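Local coordinates for protein lectin (PDB 1BYF) that binds galactose in a calcium-dependent manner as a dimeric C-type lectin and serves in the tunicate's defence against microorganisms, at residues D2-L6 / M26-A32; D9-Y14 / C111-V117; N59-Y65 / N89-L95; W54-D58 / F67-D71. Residue numbers count along the deposited sequence, not the author numbering.

Contact 1 of 4, residues D2-L6 / M26-A32. With ZN (zinc ion), chain D.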
loop_
_atom_site.group_PDB
_atom_site.type_symbol
_atom_site.label_atom_id
_atom_site.label_comp_id
_atom_site.label_asym_id
_atom_site.label_seq_id
_atom_site.Cartn_x
_atom_site.Cartn_y
_atom_site.Cartn_z
ATOM N N ASP A 2 -12.938 -5.402 0.729
ATOM C CA ASP A 2 -12.100 -4.915 -0.358
ATOM C C ASP A 2 -11.841 -3.416 -0.253
ATOM O O ASP A 2 -12.746 -2.634 0.046
ATOM C CB ASP A 2 -12.768 -5.133 -1.708
ATOM C CG ASP A 2 -12.906 -6.565 -2.157
ATOM O OD1 ASP A 2 -12.449 -7.502 -1.482
ATOM O OD2 ASP A 2 -13.512 -6.729 -3.236
ATOM N N TYR A 3 -10.626 -3.006 -0.614
ATOM C CA TYR A 3 -10.264 -1.607 -0.530
ATOM C C TYR A 3 -9.205 -1.167 -1.533
ATOM O O TYR A 3 -8.528 -1.870 -2.267
ATOM C CB TYR A 3 -9.595 -1.315 0.833
ATOM C CG TYR A 3 -10.410 -1.592 2.065
ATOM C CD1 TYR A 3 -10.349 -2.854 2.642
ATOM C CD2 TYR A 3 -11.207 -0.625 2.662
ATOM C CE1 TYR A 3 -11.080 -3.159 3.779
ATOM C CE2 TYR A 3 -11.942 -0.928 3.792
ATOM C CZ TYR A 3 -11.870 -2.182 4.349
ATOM O OH TYR A 3 -12.619 -2.424 5.480
ATOM N N GLU A 4 -8.972 0.132 -1.470
ATOM C CA GLU A 4 -7.906 0.871 -2.087
ATOM C C GLU A 4 -7.080 1.383 -0.880
ATOM O O GLU A 4 -7.687 1.981 0.006
ATOM C CB GLU A 4 -8.320 2.078 -2.895
ATOM C CG GLU A 4 -8.692 1.831 -4.340
ATOM C CD GLU A 4 -9.224 3.082 -5.004
ATOM O OE1 GLU A 4 -9.128 4.175 -4.402
ATOM O OE2 GLU A 4 -9.740 3.058 -6.138
ATOM N N ILE A 5 -5.804 1.067 -0.860
ATOM C CA ILE A 5 -4.955 1.495 0.252
ATOM C C ILE A 5 -3.787 2.314 -0.297
ATOM O O ILE A 5 -3.077 1.867 -1.192
ATOM C CB ILE A 5 -4.418 0.303 1.054
ATOM C CG1 ILE A 5 -5.566 -0.551 1.597
ATOM C CG2 ILE A 5 -3.499 0.764 2.178
ATOM C CD1 ILE A 5 -6.468 0.133 2.605
ATOM N N LEU A 6 -3.631 3.515 0.236
ATOM C CA LEU A 6 -2.558 4.402 -0.203
ATOM C C LEU A 6 -1.581 4.619 0.953
ATOM O O LEU A 6 -2.019 4.951 2.046
ATOM C CB LEU A 6 -3.162 5.727 -0.666
ATOM C CG LEU A 6 -2.204 6.900 -0.893
ATOM C CD1 LEU A 6 -1.169 6.597 -1.961
ATOM C CD2 LEU A 6 -2.980 8.149 -1.304
ATOM N N MET A 26 -10.366 9.698 -0.317
ATOM C CA MET A 26 -10.168 8.570 0.585
ATOM C C MET A 26 -10.294 9.026 2.035
ATOM O O MET A 26 -10.631 10.183 2.279
ATOM C CB MET A 26 -8.782 7.965 0.346
ATOM C CG MET A 26 -8.407 7.798 -1.122
ATOM S SD MET A 26 -6.782 7.027 -1.313
ATOM C CE MET A 26 -7.165 5.355 -0.826
ATOM N N ALA A 27 -10.006 8.144 2.979
ATOM C CA ALA A 27 -10.068 8.464 4.395
ATOM C C ALA A 27 -8.871 7.862 5.129
ATOM O O ALA A 27 -8.349 6.827 4.704
ATOM C CB ALA A 27 -11.350 7.928 5.024
ATOM N N LEU A 28 -8.463 8.500 6.222
ATOM C CA LEU A 28 -7.349 7.951 7.010
ATOM C C LEU A 28 -7.732 6.518 7.359
ATOM O O LEU A 28 -8.878 6.290 7.764
ATOM C CB LEU A 28 -7.103 8.827 8.226
ATOM C CG LEU A 28 -5.761 8.760 8.945
ATOM C CD1 LEU A 28 -4.597 8.937 7.983
ATOM C CD2 LEU A 28 -5.725 9.850 10.026
ATOM N N VAL A 29 -6.846 5.557 7.142
ATOM C CA VAL A 29 -7.182 4.151 7.341
ATOM C C VAL A 29 -7.930 3.906 8.643
ATOM O O VAL A 29 -7.551 4.381 9.716
ATOM C CB VAL A 29 -5.939 3.259 7.221
ATOM C CG1 VAL A 29 -5.032 3.409 8.433
ATOM C CG2 VAL A 29 -6.330 1.799 7.004
ATOM N N SER A 30 -9.020 3.142 8.539
ATOM C CA SER A 30 -9.850 2.828 9.697
ATOM C C SER A 30 -10.516 1.470 9.555
ATOM O O SER A 30 -10.059 0.515 10.186
ATOM C CB SER A 30 -10.896 3.923 9.921
ATOM O OG SER A 30 -11.721 4.073 8.783
ATOM N N SER A 31 -11.575 1.348 8.761
ATOM C CA SER A 31 -12.231 0.046 8.631
ATOM C C SER A 31 -11.259 -1.006 8.128
ATOM O O SER A 31 -11.370 -2.163 8.545
ATOM C CB SER A 31 -13.469 0.108 7.742
ATOM O OG SER A 31 -13.118 0.052 6.377
ATOM N N ALA A 32 -10.284 -0.638 7.293
ATOM C CA ALA A 32 -9.347 -1.663 6.811
ATOM C C ALA A 32 -8.518 -2.218 7.960
ATOM O O ALA A 32 -8.059 -3.366 7.897
ATOM C CB ALA A 32 -8.488 -1.149 5.663
HETATM ZN ZN ZN D . -13.660 -8.540 -3.991
HETATM O O HOH W 1 -13.531 -3.827 8.314
#
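The N-terminal strand of the C-type lectin fold, which pairs with the second subunit, packs against segment 26-32. The Tyr-3 ring lies flat on Ala-32: CB of Ala-32 sits 3.7 Å from the ring centroid, 8° off its normal, a CH-pi contact. At the ring edge, Tyr-3 OH and Ser-31 OG are 2.7 Å apart and probably hydrogen-bonded, and a water bridges the same hydroxyl (3.3 Å) to Ser-31 O (2.7 Å). Ile-5 CD1 touches Ala-32 CB at 3.9 Å. At the other end Met-26 reaches across, its CE 3.5 Å from Glu-4 O and its SD 3.9 Å from Leu-6 CB. Glu-120 of strand 115-122 bonds Ser-31 OG and the backbone N of Ser-30 and Ala-32, while Glu-4 turns its carboxylate to Tyr-20 of the second subunit. Asp-2 OD2 binds zinc at 2.0 Å. With no backbone hydrogen bond between them, the segments are joined through side chains, mostly by apolar packing, plus one polar cluster at the tyrosine hydroxyl.

Contact 2 of 4, residues D9-Y14 / C111-V117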
loop_
_atom_site.group_PDB
_atom_site.type_symbol
_atom_site.label_atom_id
_atom_site.label_comp_id
_atom_site.label_asym_id
_atom_site.label_seq_id
_atom_site.Cartn_x
_atom_site.Cartn_y
_atom_site.Cartn_z
ATOM N N ASP A 9 5.040 8.319 2.033
ATOM C CA ASP A 9 6.252 8.604 2.783
ATOM C C ASP A 9 6.275 10.048 3.283
ATOM O O ASP A 9 7.145 10.416 4.065
ATOM C CB ASP A 9 7.506 8.354 1.933
ATOM C CG ASP A 9 7.809 6.860 1.888
ATOM O OD1 ASP A 9 7.712 6.228 2.962
ATOM O OD2 ASP A 9 8.139 6.363 0.798
ATOM N N GLU A 10 5.323 10.836 2.822
ATOM C CA GLU A 10 5.160 12.221 3.230
ATOM C C GLU A 10 4.677 12.291 4.676
ATOM O O GLU A 10 3.699 11.598 4.945
ATOM C CB GLU A 10 3.991 12.802 2.418
ATOM C CG GLU A 10 4.362 13.663 1.239
ATOM C CD GLU A 10 3.944 15.106 1.482
ATOM O OE1 GLU A 10 2.767 15.427 1.211
ATOM O OE2 GLU A 10 4.801 15.889 1.944
ATOM N N THR A 11 5.275 13.096 5.527
ATOM C CA THR A 11 4.827 13.175 6.912
ATOM C C THR A 11 4.013 14.430 7.199
ATOM O O THR A 11 4.192 15.474 6.576
ATOM C CB THR A 11 6.047 13.128 7.853
ATOM O OG1 THR A 11 6.884 14.235 7.507
ATOM C CG2 THR A 11 6.809 11.830 7.664
ATOM N N MET A 12 3.122 14.321 8.172
ATOM C CA MET A 12 2.224 15.372 8.583
ATOM C C MET A 12 1.692 15.093 10.002
ATOM O O MET A 12 1.814 13.968 10.473
ATOM C CB MET A 12 0.943 15.345 7.757
ATOM C CG MET A 12 0.824 16.039 6.436
ATOM S SD MET A 12 -0.241 14.994 5.371
ATOM C CE MET A 12 1.062 14.092 4.531
ATOM N N ASN A 13 1.012 16.114 10.520
ATOM C CA ASN A 13 0.337 15.927 11.807
ATOM C C ASN A 13 -0.975 15.197 11.499
ATOM O O ASN A 13 -1.328 14.988 10.333
ATOM C CB ASN A 13 0.121 17.219 12.573
ATOM C CG ASN A 13 -0.674 18.276 11.848
ATOM O OD1 ASN A 13 -1.556 17.967 11.041
ATOM N ND2 ASN A 13 -0.374 19.546 12.124
ATOM N N TYR A 14 -1.695 14.804 12.530
ATOM C CA TYR A 14 -2.934 14.059 12.390
ATOM C C TYR A 14 -4.023 14.788 11.622
ATOM O O TYR A 14 -4.648 14.180 10.740
ATOM C CB TYR A 14 -3.417 13.665 13.788
ATOM C CG TYR A 14 -4.680 12.839 13.798
ATOM C CD1 TYR A 14 -4.619 11.478 13.547
ATOM C CD2 TYR A 14 -5.923 13.413 14.043
ATOM C CE1 TYR A 14 -5.757 10.697 13.553
ATOM C CE2 TYR A 14 -7.071 12.638 14.055
ATOM C CZ TYR A 14 -6.980 11.285 13.811
ATOM O OH TYR A 14 -8.103 10.491 13.807
ATOM N N CYS A 111 -1.474 14.909 19.042
ATOM C CA CYS A 111 -1.776 14.946 17.609
ATOM C C CYS A 111 -0.898 15.802 16.733
ATOM O O CYS A 111 -1.136 15.834 15.520
ATOM C CB CYS A 111 -3.273 15.315 17.501
ATOM S SG CYS A 111 -4.246 14.152 18.522
ATOM N N GLY A 112 0.145 16.441 17.252
ATOM C CA GLY A 112 0.971 17.330 16.462
ATOM C C GLY A 112 2.221 16.800 15.817
ATOM O O GLY A 112 2.820 17.511 14.995
ATOM N N GLY A 113 2.680 15.591 16.117
ATOM C CA GLY A 113 3.906 15.074 15.525
ATOM C C GLY A 113 3.757 14.689 14.064
ATOM O O GLY A 113 2.685 14.310 13.602
ATOM N N ALA A 114 4.849 14.793 13.307
ATOM C CA ALA A 114 4.858 14.418 11.897
ATOM C C ALA A 114 4.975 12.906 11.741
ATOM O O ALA A 114 5.883 12.273 12.304
ATOM C CB ALA A 114 6.047 15.065 11.198
ATOM N N ARG A 115 4.062 12.302 10.989
ATOM C CA ARG A 115 4.138 10.865 10.751
ATOM C C ARG A 115 3.635 10.584 9.328
ATOM O O ARG A 115 2.987 11.433 8.733
ATOM C CB ARG A 115 3.325 10.027 11.729
ATOM C CG ARG A 115 3.258 10.619 13.127
ATOM C CD ARG A 115 2.489 9.692 14.067
ATOM N NE ARG A 115 3.435 9.201 15.064
ATOM C CZ ARG A 115 3.806 9.857 16.155
ATOM N NH1 ARG A 115 3.311 11.039 16.472
ATOM N NH2 ARG A 115 4.698 9.277 16.943
ATOM N N ARG A 116 3.963 9.386 8.863
ATOM C CA ARG A 116 3.539 8.982 7.520
ATOM C C ARG A 116 2.032 8.773 7.512
ATOM O O ARG A 116 1.380 8.770 8.556
ATOM C CB ARG A 116 4.325 7.755 7.066
ATOM C CG ARG A 116 5.754 8.073 6.640
ATOM C CD ARG A 116 6.560 6.804 6.409
ATOM N NE ARG A 116 7.802 7.050 5.691
ATOM C CZ ARG A 116 8.869 7.686 6.158
ATOM N NH1 ARG A 116 8.905 8.174 7.398
ATOM N NH2 ARG A 116 9.933 7.845 5.375
ATOM N N VAL A 117 1.473 8.620 6.321
ATOM C CA VAL A 117 0.032 8.520 6.158
ATOM C C VAL A 117 -0.417 7.286 5.387
ATOM O O VAL A 117 0.204 6.861 4.417
ATOM C CB VAL A 117 -0.471 9.781 5.417
ATOM C CG1 VAL A 117 -1.995 9.786 5.308
ATOM C CG2 VAL A 117 0.003 11.051 6.131
HETATM O O HOH W 2 2.110 19.989 14.099
#
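Arg-116 lays its guanidinium against segment 9-14, with Asp-9 O over one face and Thr-11 CG2 obliquely beside it. Its NE donates to Asp-9 OD1 at 2.9 Å, nearly straight at 171°, forming a salt bridge; the same OD1 also meets Lys-49. Between the two segments, Met-12 and Arg-115 form an antiparallel hydrogen-bonded pair: Met-12 N to Arg-115 O is 2.9 Å and Arg-115 N to Met-12 O is 2.8 Å. The short strands cross at 116°, so the pairing is brief, yet Tyr-14 N still reaches Cys-111 O at 3.2 Å and a water links Asn-13 ND2 (3.2 Å) to Gly-112 O (2.7 Å). Met-12 CE packs on Val-117 CG2 at 3.6 Å. Asn-13 OD1 caps the N terminus of helix 14-22 by accepting from Asp-16 N, and Cys-111 SG, disulfide-bonded to Cys-96, lies obliquely 5.4 Å from the Tyr-14 ring centroid. A strand leading into the first helix and paired with the C-terminal strand belongs to the C-type lectin fold, which brings its chain ends together.

Contact 3 of 4, residues N59-Y65 / N89-L95. With CA (calcium ion), chain C.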
loop_
_atom_site.group_PDB
_atom_site.type_symbol
_atom_site.label_atom_id
_atom_site.label_comp_id
_atom_site.label_asym_id
_atom_site.label_seq_id
_atom_site.Cartn_x
_atom_site.Cartn_y
_atom_site.Cartn_z
ATOM N N ASN A 59 -9.373 10.221 20.286
ATOM C CA ASN A 59 -10.303 10.339 21.410
ATOM C C ASN A 59 -11.008 11.693 21.421
ATOM O O ASN A 59 -11.535 12.106 22.463
ATOM C CB ASN A 59 -9.520 10.168 22.720
ATOM C CG ASN A 59 -8.706 11.381 23.119
ATOM O OD1 ASN A 59 -8.500 12.331 22.358
ATOM N ND2 ASN A 59 -8.223 11.377 24.365
ATOM N N LEU A 60 -10.979 12.418 20.314
ATOM C CA LEU A 60 -11.505 13.769 20.242
ATOM C C LEU A 60 -12.987 13.958 20.496
ATOM O O LEU A 60 -13.374 15.046 20.960
ATOM C CB LEU A 60 -11.108 14.409 18.895
ATOM C CG LEU A 60 -9.599 14.356 18.595
ATOM C CD1 LEU A 60 -9.296 14.908 17.206
ATOM C CD2 LEU A 60 -8.812 15.138 19.644
ATOM N N GLN A 61 -13.826 12.978 20.191
ATOM C CA GLN A 61 -15.256 13.146 20.428
ATOM C C GLN A 61 -15.616 12.866 21.884
ATOM O O GLN A 61 -16.215 13.706 22.557
ATOM C CB GLN A 61 -16.095 12.235 19.529
ATOM C CG GLN A 61 -17.591 12.485 19.689
ATOM C CD GLN A 61 -18.424 11.553 18.834
ATOM O OE1 GLN A 61 -18.486 11.714 17.615
ATOM N NE2 GLN A 61 -19.056 10.579 19.480
ATOM N N ASP A 62 -15.246 11.685 22.366
ATOM C CA ASP A 62 -15.597 11.274 23.717
ATOM C C ASP A 62 -14.520 11.386 24.776
ATOM O O ASP A 62 -14.840 11.125 25.948
ATOM C CB ASP A 62 -16.143 9.836 23.646
ATOM C CG ASP A 62 -17.325 9.698 22.702
ATOM O OD1 ASP A 62 -17.950 10.723 22.349
ATOM O OD2 ASP A 62 -17.644 8.557 22.298
ATOM N N GLY A 63 -13.283 11.755 24.489
ATOM C CA GLY A 63 -12.206 11.914 25.435
ATOM C C GLY A 63 -11.655 10.678 26.117
ATOM O O GLY A 63 -12.103 9.550 25.916
ATOM N N ALA A 64 -10.652 10.891 26.971
ATOM C CA ALA A 64 -10.028 9.815 27.742
ATOM C C ALA A 64 -9.627 8.653 26.851
ATOM O O ALA A 64 -8.985 8.870 25.814
ATOM C CB ALA A 64 -10.977 9.391 28.859
ATOM N N TYR A 65 -9.977 7.429 27.223
ATOM C CA TYR A 65 -9.657 6.276 26.391
ATOM C C TYR A 65 -10.909 5.776 25.678
ATOM O O TYR A 65 -11.117 4.577 25.511
ATOM C CB TYR A 65 -8.939 5.170 27.137
ATOM C CG TYR A 65 -7.554 5.493 27.647
ATOM C CD1 TYR A 65 -6.796 6.533 27.129
ATOM C CD2 TYR A 65 -6.979 4.710 28.645
ATOM C CE1 TYR A 65 -5.527 6.807 27.602
ATOM C CE2 TYR A 65 -5.709 4.975 29.123
ATOM C CZ TYR A 65 -4.989 6.024 28.599
ATOM O OH TYR A 65 -3.723 6.294 29.074
ATOM N N ASN A 89 -0.999 7.185 27.480
ATOM C CA ASN A 89 -0.797 8.628 27.653
ATOM C C ASN A 89 -1.881 9.179 28.566
ATOM O O ASN A 89 -2.924 8.551 28.762
ATOM C CB ASN A 89 -0.770 9.337 26.301
ATOM C CG ASN A 89 0.503 9.097 25.513
ATOM O OD1 ASN A 89 0.977 7.969 25.380
ATOM N ND2 ASN A 89 1.085 10.170 24.982
ATOM N N PRO A 90 -1.650 10.334 29.163
ATOM C CA PRO A 90 -2.607 10.927 30.092
ATOM C C PRO A 90 -3.983 11.052 29.466
ATOM O O PRO A 90 -4.104 11.567 28.352
ATOM C CB PRO A 90 -1.986 12.268 30.446
ATOM C CG PRO A 90 -0.530 12.118 30.156
ATOM C CD PRO A 90 -0.429 11.161 29.001
ATOM N N GLN A 91 -5.031 10.621 30.154
ATOM C CA GLN A 91 -6.381 10.692 29.621
ATOM C C GLN A 91 -6.915 12.096 29.410
ATOM O O GLN A 91 -7.900 12.255 28.677
ATOM C CB GLN A 91 -7.329 9.889 30.526
ATOM C CG GLN A 91 -6.972 8.407 30.459
ATOM C CD GLN A 91 -7.721 7.570 31.468
ATOM O OE1 GLN A 91 -8.950 7.600 31.526
ATOM N NE2 GLN A 91 -6.978 6.815 32.269
ATOM N N SER A 92 -6.281 13.108 29.988
ATOM C CA SER A 92 -6.757 14.478 29.820
ATOM C C SER A 92 -6.358 15.054 28.470
ATOM O O SER A 92 -6.898 16.077 28.048
ATOM C CB SER A 92 -6.242 15.371 30.948
ATOM O OG SER A 92 -4.836 15.521 30.900
ATOM N N TRP A 93 -5.409 14.420 27.789
ATOM C CA TRP A 93 -4.951 14.915 26.501
ATOM C C TRP A 93 -5.870 14.540 25.336
ATOM O O TRP A 93 -6.593 13.554 25.373
ATOM C CB TRP A 93 -3.598 14.301 26.130
ATOM C CG TRP A 93 -2.412 14.611 26.973
ATOM C CD1 TRP A 93 -2.378 15.184 28.213
ATOM C CD2 TRP A 93 -1.047 14.304 26.639
ATOM N NE1 TRP A 93 -1.084 15.274 28.660
ATOM C CE2 TRP A 93 -0.245 14.739 27.713
ATOM C CE3 TRP A 93 -0.428 13.707 25.534
ATOM C CZ2 TRP A 93 1.141 14.604 27.712
ATOM C CZ3 TRP A 93 0.947 13.573 25.533
ATOM C CH2 TRP A 93 1.718 14.019 26.619
ATOM N N GLN A 94 -5.721 15.319 24.268
ATOM C CA GLN A 94 -6.394 14.979 23.010
ATOM C C GLN A 94 -5.453 13.913 22.428
ATOM O O GLN A 94 -4.276 14.230 22.241
ATOM C CB GLN A 94 -6.524 16.167 22.082
ATOM C CG GLN A 94 -7.488 17.243 22.548
ATOM C CD GLN A 94 -7.487 18.458 21.646
ATOM O OE1 GLN A 94 -6.728 18.555 20.682
ATOM N NE2 GLN A 94 -8.357 19.420 21.944
ATOM N N LEU A 95 -5.910 12.686 22.261
ATOM C CA LEU A 95 -5.029 11.627 21.788
ATOM C C LEU A 95 -5.407 11.072 20.420
ATOM O O LEU A 95 -6.572 10.794 20.129
ATOM C CB LEU A 95 -4.986 10.500 22.825
ATOM C CG LEU A 95 -4.480 10.955 24.205
ATOM C CD1 LEU A 95 -4.895 9.954 25.267
ATOM C CD2 LEU A 95 -2.968 11.150 24.180
HETATM CA CA CA C . 1.205 5.920 24.010
HETATM O O HOH W 3 -9.510 13.794 26.575
#
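Asn-59, with chi1 near +76° (p), turns its amide directly at segment 89-95. Its OD1 accepts from Leu-95 N at 2.6 Å, while its ND2 donates to Trp-93 O at 2.9 Å and, within its own loop, to Ala-64 O at 3.0 Å; Asn-59 N completes the join to Leu-95 O at 2.9 Å. Tyr-65 is an m rotamer (chi1 -66°, chi2 -20°) that carries its ring across the gap. Gln-91, also m at chi1, sets its CG over one ring face, 3.6 Å from the centroid, a CH-pi contact. The hydroxyl ends in a very short hydrogen bond, Tyr-65 OH to Asn-89 O, at 2.4 Å, and the ring edge meets Leu-95 CD1 4.0 Å from Tyr-65 CE1. Leu-60, m then t, brings CD2 to 3.5 Å from Gln-94 CB. A type I turn from Pro-90 to Trp-93 shapes the second loop. Asn-89 OD1 binds calcium at 2.5 Å, in the carbohydrate-binding site completed by Glu-86, Asp-107 and Asp-108. Without helix or strand, the loops are held mainly by amide and hydroxyl bonds to backbone atoms, one to the main chain of a calcium ligand.

Contact 4 of 4, residues W54-D58 / F67-D71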
loop_
_atom_site.group_PDB
_atom_site.type_symbol
_atom_site.label_atom_id
_atom_site.label_comp_id
_atom_site.label_asym_id
_atom_site.label_seq_id
_atom_site.Cartn_x
_atom_site.Cartn_y
_atom_site.Cartn_z
ATOM N N TRP A 54 0.218 7.430 10.708
ATOM C CA TRP A 54 -1.051 7.793 11.332
ATOM C C TRP A 54 -2.110 6.778 10.895
ATOM O O TRP A 54 -2.019 6.226 9.796
ATOM C CB TRP A 54 -1.531 9.163 10.883
ATOM C CG TRP A 54 -0.829 10.331 11.495
ATOM C CD1 TRP A 54 -0.125 11.307 10.855
ATOM C CD2 TRP A 54 -0.787 10.644 12.899
ATOM N NE1 TRP A 54 0.360 12.204 11.781
ATOM C CE2 TRP A 54 -0.031 11.822 13.034
ATOM C CE3 TRP A 54 -1.308 10.036 14.042
ATOM C CZ2 TRP A 54 0.214 12.411 14.277
ATOM C CZ3 TRP A 54 -1.063 10.621 15.279
ATOM C CH2 TRP A 54 -0.310 11.800 15.385
ATOM N N VAL A 55 -3.090 6.542 11.745
ATOM C CA VAL A 55 -4.251 5.721 11.426
ATOM C C VAL A 55 -5.467 6.578 11.828
ATOM O O VAL A 55 -5.310 7.569 12.552
ATOM C CB VAL A 55 -4.341 4.326 12.036
ATOM C CG1 VAL A 55 -3.151 3.463 11.613
ATOM C CG2 VAL A 55 -4.458 4.347 13.558
ATOM N N GLY A 56 -6.644 6.236 11.332
ATOM C CA GLY A 56 -7.833 7.018 11.577
ATOM C C GLY A 56 -8.553 6.763 12.883
ATOM O O GLY A 56 -9.725 6.373 12.848
ATOM N N ALA A 57 -7.897 6.991 14.015
ATOM C CA ALA A 57 -8.553 6.808 15.311
ATOM C C ALA A 57 -8.064 7.886 16.270
ATOM O O ALA A 57 -6.920 8.340 16.178
ATOM C CB ALA A 57 -8.336 5.412 15.853
ATOM N N ASP A 58 -8.957 8.315 17.165
ATOM C CA ASP A 58 -8.605 9.358 18.132
ATOM C C ASP A 58 -9.633 9.415 19.258
ATOM O O ASP A 58 -10.641 8.705 19.197
ATOM C CB ASP A 58 -8.508 10.698 17.404
ATOM C CG ASP A 58 -9.824 11.124 16.779
ATOM O OD1 ASP A 58 -10.769 11.433 17.539
ATOM O OD2 ASP A 58 -9.945 11.154 15.538
ATOM N N PHE A 67 -11.542 5.705 22.533
ATOM C CA PHE A 67 -11.015 5.812 21.172
ATOM C C PHE A 67 -12.047 5.469 20.114
ATOM O O PHE A 67 -12.714 4.442 20.219
ATOM C CB PHE A 67 -9.770 4.921 21.036
ATOM C CG PHE A 67 -8.602 5.557 21.757
ATOM C CD1 PHE A 67 -7.882 6.572 21.154
ATOM C CD2 PHE A 67 -8.260 5.157 23.038
ATOM C CE1 PHE A 67 -6.826 7.170 21.817
ATOM C CE2 PHE A 67 -7.200 5.748 23.699
ATOM C CZ PHE A 67 -6.482 6.755 23.087
ATOM N N LEU A 68 -12.140 6.304 19.080
ATOM C CA LEU A 68 -13.053 6.021 17.987
ATOM C C LEU A 68 -12.354 6.085 16.624
ATOM O O LEU A 68 -11.612 7.015 16.331
ATOM C CB LEU A 68 -14.223 6.993 17.942
ATOM C CG LEU A 68 -15.203 7.057 19.112
ATOM C CD1 LEU A 68 -16.217 8.162 18.838
ATOM C CD2 LEU A 68 -15.908 5.729 19.348
ATOM N N TRP A 69 -12.649 5.101 15.791
ATOM C CA TRP A 69 -12.174 5.083 14.406
ATOM C C TRP A 69 -12.941 6.207 13.714
ATOM O O TRP A 69 -14.033 6.535 14.215
ATOM C CB TRP A 69 -12.453 3.724 13.784
ATOM C CG TRP A 69 -11.631 2.572 14.267
ATOM C CD1 TRP A 69 -12.033 1.525 15.048
ATOM C CD2 TRP A 69 -10.240 2.346 13.997
ATOM N NE1 TRP A 69 -10.984 0.666 15.280
ATOM C CE2 TRP A 69 -9.868 1.153 14.639
ATOM C CE3 TRP A 69 -9.276 3.045 13.262
ATOM C CZ2 TRP A 69 -8.571 0.638 14.577
ATOM C CZ3 TRP A 69 -7.990 2.538 13.200
ATOM C CH2 TRP A 69 -7.654 1.346 13.849
ATOM N N ASN A 70 -12.428 6.844 12.674
ATOM C CA ASN A 70 -13.108 7.952 12.034
ATOM C C ASN A 70 -14.498 7.601 11.492
ATOM O O ASN A 70 -15.219 8.533 11.138
ATOM C CB ASN A 70 -12.387 8.511 10.806
ATOM C CG ASN A 70 -10.891 8.618 10.902
ATOM O OD1 ASN A 70 -10.377 9.083 11.923
ATOM N ND2 ASN A 70 -10.227 8.188 9.832
ATOM N N ASP A 71 -14.807 6.326 11.320
ATOM C CA ASP A 71 -16.120 5.957 10.793
ATOM C C ASP A 71 -17.103 5.698 11.934
ATOM O O ASP A 71 -18.156 5.079 11.763
ATOM C CB ASP A 71 -16.036 4.759 9.854
ATOM C CG ASP A 71 -15.419 3.525 10.470
ATOM O OD1 ASP A 71 -14.829 3.609 11.570
ATOM O OD2 ASP A 71 -15.522 2.448 9.837
HETATM O O HOH W 4 -12.044 9.284 14.991
#
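Gly-56 sits at the centre of an inverse gamma turn, closed by a weak hydrogen bond from Ala-57 N to Val-55 O (3.0 Å), where the chain turns a corner from strand 54-55 into strand 57-58. A side chain here would collide with Asn-70: an ideal CB would fall 2.1 Å from Asn-70 ND2. With no CB on Gly-56, the Asn-70 side chain can lie close. Gly-56 O accepts from Asn-70 N at 2.7 Å. Past the corner, strand 57-58 pairs antiparallel with 68-69. Asp-58 and Leu-68 make the hydrogen-bonded pair, with Asp-58 N to Leu-68 O at 3.1 Å and Leu-68 N to Asp-58 O at 2.8 Å; Ala-57 and Trp-69 form the adjoining non-hydrogen-bonded pair. On the face of that pair the Trp-69 indole lies against Ala-57, whose CB is 3.6 Å from Trp-69 CE3 and 4.1 Å from the centroid of the six-membered ring, 29° off its normal, an off-centre CH-pi contact; Trp-69 CZ3 reaches Val-55 CG2 at 4.0 Å. A water lies within hydrogen-bonding distance of Asp-58 OD2 (2.9 Å) and Leu-68 O (2.7 Å), with more acceptors around it than protons; Tyr-14 OH bonds the same carboxylate. Arg-34 makes a cation-pi contact with Trp-69. The strands form a short beta hairpin leaving the core sheet at a glycine corner, at the base of the long loop region that carries the calcium site in C-type lectins.

Overall arrangement
Contacts 1 and 4 are buried, contacts 2 and 3 are partly buried, contact 3 being the farthest from the chain's centre and about 24 Å from contact 1 between centres. Contacts 1, 2 and 4 all reach the main sheet: strand 115-122 borders 3-8, 27-28 and 53-55. Val-29 of contact 1 meets Gly-56 of contact 4, and Tyr-14 and Met-12 of contact 2 bond Asp-58 and Trp-54. Contacts 2 and 4 use strand pairing, whereas contact 1 relies on side-chain packing and contact 3 on side-chain bonds to backbone. Contacts 1 and 2 also touch the second subunit; contact 3 alone supplies a calcium ligand, and Leu-95 packs it on Phe-67 of contact 4.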